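Local coordinates for GAF domain-containing protein (Thermoplasma acidophilum, PDB 4MN7) that probably reduces the R form of free methionine sulfoxide to methionine, as a type II free methionine-R-sulfoxide reductase built on a GAF domain, at residues 1-11 against 131-139; 59-67 against 100-108. The protein carries 1 engineered substitution. All coordinates share one frame; numbering follows the deposited sequence.

Contact 1. Residues 1-11 against 131-139; sequences MDLKEFARSQM and MAPLVHEFF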
loop_
_atom_site.group_PDB
_atom_site.type_symbol
_atom_site.label_atom_id
_atom_site.label_comp_id
_atom_site.label_asym_id
_atom_site.label_seq_id
_atom_site.Cartn_x
_atom_site.Cartn_y
_atom_site.Cartn_z
ATOM N N MET A 1 -7.756 -14.202 -2.824
ATOM C CA MET A 1 -7.123 -14.126 -1.449
ATOM C C MET A 1 -7.668 -12.945 -0.576
ATOM O O MET A 1 -8.080 -11.885 -1.063
ATOM C CB MET A 1 -5.556 -14.156 -1.551
ATOM C CG MET A 1 -4.763 -14.019 -0.235
ATOM S SD MET A 1 -3.320 -15.088 0.171
ATOM C CE MET A 1 -2.313 -15.140 -1.317
ATOM N N ASP A 2 -7.705 -13.176 0.731
ATOM C CA ASP A 2 -7.905 -12.097 1.691
ATOM C C ASP A 2 -6.837 -11.005 1.434
ATOM O O ASP A 2 -7.209 -9.831 1.311
ATOM C CB ASP A 2 -7.880 -12.620 3.147
ATOM C CG ASP A 2 -8.905 -11.930 4.038
ATOM O OD1 ASP A 2 -9.307 -10.782 3.743
ATOM O OD2 ASP A 2 -9.300 -12.523 5.053
ATOM N N LEU A 3 -5.552 -11.406 1.315
ATOM C CA LEU A 3 -4.431 -10.506 0.884
ATOM C C LEU A 3 -4.556 -9.813 -0.476
ATOM O O LEU A 3 -4.133 -8.639 -0.619
ATOM C CB LEU A 3 -3.082 -11.204 0.877
ATOM C CG LEU A 3 -2.329 -11.415 2.171
ATOM C CD1 LEU A 3 -0.939 -11.992 1.864
ATOM C CD2 LEU A 3 -2.242 -10.116 2.934
ATOM N N LYS A 4 -5.065 -10.528 -1.485
ATOM C CA LYS A 4 -5.390 -9.877 -2.736
ATOM C C LYS A 4 -6.447 -8.854 -2.543
ATOM O O LYS A 4 -6.390 -7.783 -3.149
ATOM C CB LYS A 4 -5.867 -10.871 -3.786
ATOM C CG LYS A 4 -4.716 -11.668 -4.390
ATOM C CD LYS A 4 -4.884 -11.914 -5.893
ATOM C CE LYS A 4 -5.602 -13.186 -6.207
ATOM N NZ LYS A 4 -6.067 -13.152 -7.608
ATOM N N GLU A 5 -7.476 -9.146 -1.746
ATOM C CA GLU A 5 -8.484 -8.135 -1.571
ATOM C C GLU A 5 -7.953 -6.961 -0.735
ATOM O O GLU A 5 -8.309 -5.843 -0.988
ATOM C CB GLU A 5 -9.826 -8.720 -1.095
ATOM C CG GLU A 5 -10.468 -9.646 -2.161
ATOM C CD GLU A 5 -10.566 -9.094 -3.639
ATOM O OE1 GLU A 5 -11.053 -7.958 -3.906
ATOM O OE2 GLU A 5 -10.190 -9.844 -4.575
ATOM N N PHE A 6 -7.071 -7.233 0.220
ATOM C CA PHE A 6 -6.399 -6.191 0.953
ATOM C C PHE A 6 -5.542 -5.331 -0.008
ATOM O O PHE A 6 -5.674 -4.119 -0.033
ATOM C CB PHE A 6 -5.483 -6.790 2.010
ATOM C CG PHE A 6 -4.565 -5.787 2.626
ATOM C CD1 PHE A 6 -5.064 -4.834 3.504
ATOM C CD2 PHE A 6 -3.222 -5.787 2.356
ATOM C CE1 PHE A 6 -4.234 -3.874 4.065
ATOM C CE2 PHE A 6 -2.375 -4.873 2.959
ATOM C CZ PHE A 6 -2.877 -3.900 3.794
ATOM N N ALA A 7 -4.767 -5.990 -0.863
ATOM C CA ALA A 7 -3.947 -5.287 -1.841
ATOM C C ALA A 7 -4.776 -4.454 -2.764
ATOM O O ALA A 7 -4.401 -3.303 -3.116
ATOM C CB ALA A 7 -3.037 -6.230 -2.626
ATOM N N ARG A 8 -5.898 -5.007 -3.203
ATOM C CA ARG A 8 -6.734 -4.232 -4.126
ATOM C C ARG A 8 -7.296 -2.990 -3.473
ATOM O O ARG A 8 -7.386 -1.946 -4.146
ATOM C CB ARG A 8 -7.869 -5.089 -4.718
ATOM C CG ARG A 8 -8.694 -4.332 -5.736
ATOM C CD ARG A 8 -9.968 -5.052 -6.100
ATOM N NE ARG A 8 -9.713 -5.782 -7.341
ATOM C CZ ARG A 8 -9.508 -7.066 -7.403
ATOM N NH1 ARG A 8 -9.566 -7.773 -6.315
ATOM N NH2 ARG A 8 -9.260 -7.630 -8.552
ATOM N N SER A 9 -7.660 -3.062 -2.164
ATOM C CA SER A 9 -8.149 -1.853 -1.491
ATOM C C SER A 9 -7.018 -0.804 -1.325
ATOM O O SER A 9 -7.278 0.394 -1.445
ATOM C CB SER A 9 -8.941 -2.131 -0.155
ATOM O OG SER A 9 -8.152 -2.170 1.017
ATOM N N GLN A 10 -5.785 -1.247 -1.057
ATOM C CA GLN A 10 -4.623 -0.324 -1.065
ATOM C C GLN A 10 -4.453 0.368 -2.405
ATOM O O GLN A 10 -4.292 1.567 -2.474
ATOM C CB GLN A 10 -3.340 -1.058 -0.715
ATOM C CG GLN A 10 -3.277 -1.498 0.732
ATOM C CD GLN A 10 -3.223 -0.302 1.688
ATOM O OE1 GLN A 10 -2.275 0.467 1.644
ATOM N NE2 GLN A 10 -4.223 -0.152 2.517
ATOM N N MET A 11 -4.469 -0.396 -3.486
ATOM C CA MET A 11 -4.303 0.171 -4.839
ATOM C C MET A 11 -5.423 1.145 -5.148
ATOM O O MET A 11 -5.235 2.226 -5.712
ATOM C CB MET A 11 -4.286 -0.961 -5.908
ATOM C CG MET A 11 -2.982 -1.715 -5.951
ATOM S SD MET A 11 -2.924 -2.928 -7.311
ATOM C CE MET A 11 -3.481 -4.184 -6.333
ATOM N N MET A 131 4.442 1.026 -3.695
ATOM C CA MET A 131 3.271 0.193 -3.923
ATOM C C MET A 131 3.605 -1.176 -4.484
ATOM O O MET A 131 2.739 -2.069 -4.491
ATOM C CB MET A 131 2.286 0.872 -4.897
ATOM C CG MET A 131 1.673 2.164 -4.319
ATOM S SD MET A 131 0.700 1.796 -2.817
ATOM C CE MET A 131 -0.642 0.823 -3.498
ATOM N N ALA A 132 4.846 -1.392 -4.885
ATOM C CA ALA A 132 5.147 -2.639 -5.593
ATOM C C ALA A 132 4.804 -3.950 -4.877
ATOM O O ALA A 132 4.274 -4.850 -5.507
ATOM C CB ALA A 132 6.563 -2.663 -6.055
ATOM N N PRO A 133 5.076 -4.062 -3.577
ATOM C CA PRO A 133 4.724 -5.361 -2.985
ATOM C C PRO A 133 3.256 -5.626 -3.053
ATOM O O PRO A 133 2.807 -6.753 -3.201
ATOM C CB PRO A 133 5.166 -5.196 -1.507
ATOM C CG PRO A 133 6.384 -4.308 -1.634
ATOM C CD PRO A 133 6.034 -3.321 -2.726
ATOM N N LEU A 134 2.483 -4.562 -2.928
ATOM C CA LEU A 134 1.088 -4.723 -2.963
ATOM C C LEU A 134 0.613 -5.107 -4.344
ATOM O O LEU A 134 -0.217 -5.960 -4.480
ATOM C CB LEU A 134 0.374 -3.462 -2.503
ATOM C CG LEU A 134 0.542 -3.139 -1.027
ATOM C CD1 LEU A 134 0.311 -1.649 -0.812
ATOM C CD2 LEU A 134 -0.446 -3.968 -0.256
ATOM N N VAL A 135 1.104 -4.448 -5.370
ATOM C CA VAL A 135 0.718 -4.757 -6.769
ATOM C C VAL A 135 1.173 -6.184 -7.098
ATOM O O VAL A 135 0.528 -6.896 -7.817
ATOM C CB VAL A 135 1.453 -3.841 -7.749
ATOM C CG1 VAL A 135 1.310 -4.352 -9.186
ATOM C CG2 VAL A 135 0.911 -2.462 -7.653
ATOM N N HIS A 136 2.276 -6.597 -6.509
ATOM C CA HIS A 136 2.817 -7.915 -6.736
ATOM C C HIS A 136 1.877 -9.038 -6.315
ATOM O O HIS A 136 1.897 -10.114 -6.864
ATOM C CB HIS A 136 4.137 -8.073 -5.997
ATOM C CG HIS A 136 4.779 -9.413 -6.186
ATOM N ND1 HIS A 136 4.760 -10.383 -5.211
ATOM C CD2 HIS A 136 5.428 -9.962 -7.242
ATOM C CE1 HIS A 136 5.399 -11.462 -5.638
ATOM N NE2 HIS A 136 5.814 -11.230 -6.867
ATOM N N GLU A 137 1.036 -8.789 -5.347
ATOM C CA GLU A 137 0.044 -9.792 -4.987
ATOM C C GLU A 137 -0.832 -10.187 -6.146
ATOM O O GLU A 137 -1.446 -11.252 -6.103
ATOM C CB GLU A 137 -0.838 -9.271 -3.840
ATOM C CG GLU A 137 -0.104 -9.151 -2.518
ATOM C CD GLU A 137 0.379 -10.513 -2.048
ATOM O OE1 GLU A 137 -0.471 -11.427 -1.961
ATOM O OE2 GLU A 137 1.580 -10.645 -1.764
ATOM N N PHE A 138 -0.965 -9.325 -7.154
ATOM C CA PHE A 138 -1.709 -9.704 -8.377
ATOM C C PHE A 138 -0.828 -10.234 -9.514
ATOM O O PHE A 138 -1.320 -10.741 -10.528
ATOM C CB PHE A 138 -2.553 -8.525 -8.846
ATOM C CG PHE A 138 -3.764 -8.338 -8.034
ATOM C CD1 PHE A 138 -4.886 -9.054 -8.311
ATOM C CD2 PHE A 138 -3.767 -7.490 -6.969
ATOM C CE1 PHE A 138 -6.039 -8.910 -7.591
ATOM C CE2 PHE A 138 -4.910 -7.361 -6.199
ATOM C CZ PHE A 138 -6.055 -8.047 -6.520
ATOM N N PHE A 139 0.475 -10.130 -9.360
ATOM C CA PHE A 139 1.350 -10.486 -10.439
ATOM C C PHE A 139 1.288 -11.985 -10.626
ATOM O O PHE A 139 1.255 -12.711 -9.663
ATOM C CB PHE A 139 2.780 -10.118 -10.133
ATOM C CG PHE A 139 3.770 -10.577 -11.187
ATOM C CD1 PHE A 139 3.718 -10.064 -12.469
ATOM C CD2 PHE A 139 4.729 -11.537 -10.907
ATOM C CE1 PHE A 139 4.647 -10.471 -13.451
ATOM C CE2 PHE A 139 5.612 -12.004 -11.910
ATOM C CZ PHE A 139 5.571 -11.457 -13.195
#
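Phe138 and Leu134 meet the side of helix 2-11 that carries Lys4, Ala7 and Met11, in a helix pairing that relies on shape and apolar surface, with no hydrogen bond passing between the two segments. The short axes come within 8.9 Å and run at 134° to each other. Aromatic contacts come first. Over one face of the Phe138 ring lies the aliphatic part of Lys4, whose CD is 4.0 Å from the ring centroid in a CH-pi contact. The guanidinium of Arg8 stands at the ring edge, its plane turned 74° from that of the ring, so that Phe138 CZ lies over a guanidinium face. Met11 adds its methyl obliquely: a bend at chi3 (-93°) carries CE to 3.4 Å from Phe138 CD2, a tight approach.

Leu134 and Ala7 fill the middle, against both apolar side chains and backbone. Ala7, small enough to let the backbones close, sets its CB 3.4 Å from the carbonyl O of Leu134. Both methyls of Leu134 lie along the Gln10 chain, CD1 3.7 Å from Gln10 CB, and CD2 also reaches Phe6 CE2 at 3.9 Å. Met131 CE ends this row beside the backbone of Gln10 and Met11.

Glu137 lies with CB 3.9 Å from Ala7 CB and OE1 beside Leu3 CB and CD1. Arg8 NH1 forms a salt bridge with Glu5 OE2 (2.8 Å) inside its own helix, while its NH2 pairs with Glu41 on strand 37-44; together these fix the guanidinium against Phe138.

Val135 and Phe138 rest on Val32 of strand 27-34, while Met11 of helix 2-21 also reaches Ala42 of strand 37-44. Phe6, meanwhile, makes an edge-to-face stack with Tyr17 of the second subunit, bringing helix 2-11 into the dimer interface.

Contact 2. Residues 59-67 against 100-108; sequences LCSLAVLKN and GEPIGEIDI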
loop_
_atom_site.group_PDB
_atom_site.type_symbol
_atom_site.label_atom_id
_atom_site.label_comp_id
_atom_site.label_asym_id
_atom_site.label_seq_id
_atom_site.Cartn_x
_atom_site.Cartn_y
_atom_site.Cartn_z
ATOM N N LEU A 59 0.799 2.973 -25.141
ATOM C CA LEU A 59 1.675 3.443 -24.071
ATOM C C LEU A 59 1.668 2.446 -22.892
ATOM O O LEU A 59 2.646 2.259 -22.211
ATOM C CB LEU A 59 1.191 4.773 -23.555
ATOM C CG LEU A 59 1.042 5.852 -24.616
ATOM C CD1 LEU A 59 0.268 7.019 -24.009
ATOM C CD2 LEU A 59 2.410 6.291 -25.091
ATOM N N CYS A 60 0.544 1.832 -22.626
ATOM C CA CYS A 60 0.493 0.916 -21.517
ATOM C C CYS A 60 1.538 -0.221 -21.752
ATOM O O CYS A 60 2.253 -0.647 -20.843
ATOM C CB CYS A 60 -0.918 0.430 -21.356
ATOM S SG CYS A 60 -2.029 1.682 -20.636
ATOM N N SER A 61 1.647 -0.730 -22.965
ATOM C CA SER A 61 2.601 -1.806 -23.209
ATOM C C SER A 61 3.984 -1.306 -23.152
ATOM O O SER A 61 4.900 -1.999 -22.650
ATOM C CB SER A 61 2.426 -2.372 -24.639
ATOM O OG SER A 61 1.135 -2.832 -24.718
ATOM N N LEU A 62 4.156 -0.123 -23.736
ATOM C CA LEU A 62 5.491 0.434 -23.885
ATOM C C LEU A 62 6.232 0.515 -22.551
ATOM O O LEU A 62 7.408 0.186 -22.503
ATOM C CB LEU A 62 5.483 1.794 -24.626
ATOM C CG LEU A 62 6.725 2.183 -25.399
ATOM C CD1 LEU A 62 7.009 1.098 -26.430
ATOM C CD2 LEU A 62 6.564 3.554 -26.083
ATOM N N ALA A 63 5.548 0.910 -21.473
ATOM C CA ALA A 63 6.251 1.100 -20.198
ATOM C C ALA A 63 6.825 -0.219 -19.690
ATOM O O ALA A 63 7.860 -0.274 -19.081
ATOM C CB ALA A 63 5.334 1.681 -19.173
ATOM N N VAL A 64 6.078 -1.273 -19.895
ATOM C CA VAL A 64 6.481 -2.569 -19.447
ATOM C C VAL A 64 7.537 -3.094 -20.392
ATOM O O VAL A 64 8.461 -3.720 -19.937
ATOM C CB VAL A 64 5.283 -3.520 -19.390
ATOM C CG1 VAL A 64 5.739 -4.960 -19.366
ATOM C CG2 VAL A 64 4.528 -3.231 -18.090
ATOM N N LEU A 65 7.421 -2.830 -21.693
ATOM C CA LEU A 65 8.332 -3.434 -22.656
ATOM C C LEU A 65 9.676 -2.726 -22.559
ATOM O O LEU A 65 10.684 -3.361 -22.606
ATOM C CB LEU A 65 7.797 -3.303 -24.083
ATOM C CG LEU A 65 6.597 -4.131 -24.455
ATOM C CD1 LEU A 65 6.088 -3.673 -25.863
ATOM C CD2 LEU A 65 6.948 -5.622 -24.453
ATOM N N LYS A 66 9.675 -1.408 -22.407
ATOM C CA LYS A 66 10.890 -0.651 -22.266
ATOM C C LYS A 66 11.358 -0.688 -20.815
ATOM O O LYS A 66 12.438 -0.288 -20.547
ATOM C CB LYS A 66 10.669 0.838 -22.555
ATOM C CG LYS A 66 10.414 1.232 -23.991
ATOM C CD LYS A 66 10.884 2.683 -24.251
ATOM C CE LYS A 66 10.313 3.663 -23.238
ATOM N NZ LYS A 66 10.837 5.048 -23.353
ATOM N N ASN A 67 10.508 -1.069 -19.872
ATOM C CA ASN A 67 10.801 -0.872 -18.445
ATOM C C ASN A 67 11.183 0.539 -18.080
ATOM O O ASN A 67 12.134 0.766 -17.396
ATOM C CB ASN A 67 11.856 -1.829 -17.908
ATOM C CG ASN A 67 11.846 -1.874 -16.377
ATOM O OD1 ASN A 67 10.951 -1.310 -15.713
ATOM N ND2 ASN A 67 12.838 -2.490 -15.825
ATOM N N GLY A 100 13.622 -5.607 -9.705
ATOM C CA GLY A 100 14.180 -5.013 -10.913
ATOM C C GLY A 100 13.380 -5.191 -12.218
ATOM O O GLY A 100 13.664 -4.500 -13.198
ATOM N N GLU A 101 12.371 -6.069 -12.207
ATOM C CA GLU A 101 11.563 -6.372 -13.374
ATOM C C GLU A 101 10.141 -5.783 -13.261
ATOM O O GLU A 101 9.537 -5.744 -12.195
ATOM C CB GLU A 101 11.523 -7.894 -13.557
ATOM C CG GLU A 101 12.791 -8.489 -14.215
ATOM C CD GLU A 101 13.361 -7.624 -15.368
ATOM O OE1 GLU A 101 12.932 -7.746 -16.538
ATOM O OE2 GLU A 101 14.262 -6.801 -15.114
ATOM N N PRO A 102 9.612 -5.362 -14.361
ATOM C CA PRO A 102 8.302 -4.784 -14.361
ATOM C C PRO A 102 7.248 -5.834 -14.079
ATOM O O PRO A 102 7.309 -6.922 -14.623
ATOM C CB PRO A 102 8.168 -4.204 -15.767
ATOM C CG PRO A 102 9.228 -4.897 -16.602
ATOM C CD PRO A 102 10.270 -5.367 -15.679
ATOM N N ILE A 103 6.322 -5.538 -13.182
ATOM C CA ILE A 103 5.220 -6.481 -12.909
ATOM C C ILE A 103 3.854 -5.864 -13.149
ATOM O O ILE A 103 2.813 -6.516 -12.958
ATOM C CB ILE A 103 5.315 -7.067 -11.492
ATOM C CG1 ILE A 103 5.332 -5.919 -10.464
ATOM C CG2 ILE A 103 6.607 -7.893 -11.411
ATOM C CD1 ILE A 103 4.689 -6.237 -9.141
ATOM N N GLY A 104 3.869 -4.618 -13.541
ATOM C CA GLY A 104 2.683 -3.853 -13.739
ATOM C C GLY A 104 2.999 -2.399 -13.905
ATOM O O GLY A 104 4.120 -2.023 -14.230
ATOM N N GLU A 105 1.976 -1.559 -13.792
ATOM C CA GLU A 105 2.185 -0.115 -14.045
ATOM C C GLU A 105 1.120 0.753 -13.462
ATOM O O GLU A 105 -0.002 0.280 -13.180
ATOM C CB GLU A 105 2.253 0.099 -15.571
ATOM C CG GLU A 105 0.952 -0.267 -16.255
ATOM C CD GLU A 105 1.091 -0.287 -17.787
ATOM O OE1 GLU A 105 2.196 -0.460 -18.313
ATOM O OE2 GLU A 105 0.104 -0.009 -18.436
ATOM N N ILE A 106 1.396 2.037 -13.371
ATOM C CA ILE A 106 0.374 3.035 -13.036
ATOM C C ILE A 106 0.185 3.794 -14.322
ATOM O O ILE A 106 1.144 4.285 -14.860
ATOM C CB ILE A 106 0.875 3.995 -11.932
ATOM C CG1 ILE A 106 1.287 3.192 -10.719
ATOM C CG2 ILE A 106 -0.192 4.997 -11.514
ATOM C CD1 ILE A 106 1.753 4.012 -9.575
ATOM N N ASP A 107 -1.070 3.898 -14.778
ATOM C CA ASP A 107 -1.470 4.613 -15.971
ATOM C C ASP A 107 -2.338 5.762 -15.585
ATOM O O ASP A 107 -3.388 5.576 -14.945
ATOM C CB ASP A 107 -2.270 3.647 -16.868
ATOM C CG ASP A 107 -2.700 4.248 -18.207
ATOM O OD1 ASP A 107 -2.037 5.204 -18.693
ATOM O OD2 ASP A 107 -3.706 3.739 -18.794
ATOM N N ILE A 108 -1.923 6.961 -15.972
ATOM C CA ILE A 108 -2.707 8.165 -15.654
ATOM C C ILE A 108 -2.961 9.021 -16.901
ATOM O O ILE A 108 -2.041 9.375 -17.634
ATOM C CB ILE A 108 -1.941 9.020 -14.617
ATOM C CG1 ILE A 108 -1.632 8.206 -13.386
ATOM C CG2 ILE A 108 -2.753 10.220 -14.213
ATOM C CD1 ILE A 108 -0.802 8.931 -12.310
#
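Glu105 reaches from its strand to Cys60 on helix 59-66, and its side chain can be followed outward as an example of how a strand acid can reach the backbone of a helix lying on the sheet of a GAF domain. Its CB bond is directed at the helix. CG takes the crowded position between backbone N and carbonyl carbon (chi1 63°), and from there the chain runs extended, carrying the carboxylate to the helix backbone. CD already lies 3.3 Å from Cys60 O. At the tip the two oxygens part company: OE1 comes to 2.5 Å from Cys60 O, with Val64 CG2 and Ala63 CB also beside it, while OE2 is pressed close to Cys60 CB (3.1 Å). Val93 and Tyr31, on the two flanking strands, touch the same glutamate.

Cys60 SG lies 3.2 Å from Asp107 OD2, so the thiol faces a second acid of the strand. At the other end, where Asn67 with its positive phi closes the helix in a Schellman motif, Pro102 CG packs 3.6 Å from Val64 O. Asn67 lies obliquely across the proline ring, and its ND2 gives a weak hydrogen bond to Gly100 O (3.4 Å); its OD1 accepts a hydrogen bond from Arg97 NE, the main polar partner of the side chain. An alanine here is likely to leave Gly100 O and Arg97 NE without these bonds and the flank of Pro102 less well packed.

A classic bulge at Ile103 and Gly104, both facing Val96, lets Pro102 and Glu105 point the same way. The chemistry is thus split: apolar and amide packing at the helix end, and a buried thiol beside two acidic side chains at its start, a grouping consistent with the cysteine-dependent pocket of free methionine sulfoxide reductases, although the geometry alone does not assign a catalytic role.

How the contacts relate
Contacts 1 and 2 illustrate how one antiparallel sheet can carry helices on its two faces. Their centres are about 17 Å apart, yet they touch through Ile103, which points away from helix 59-66 and toward the other layer: its CD1 lies 3.5 Å from His136 CA, and its CB is equally close to Phe139 CD1. Segment 100-108 is therefore shared ground, with Pro102, Glu105 and Asp107 serving contact 2 while Ile103 packs against residues 131-139. Contact 1 borders the second subunit, whereas no other chain of the assembly reaches contact 2. The thiol and acids that might belong to a substrate pocket lie in contact 2, away from the dimer face.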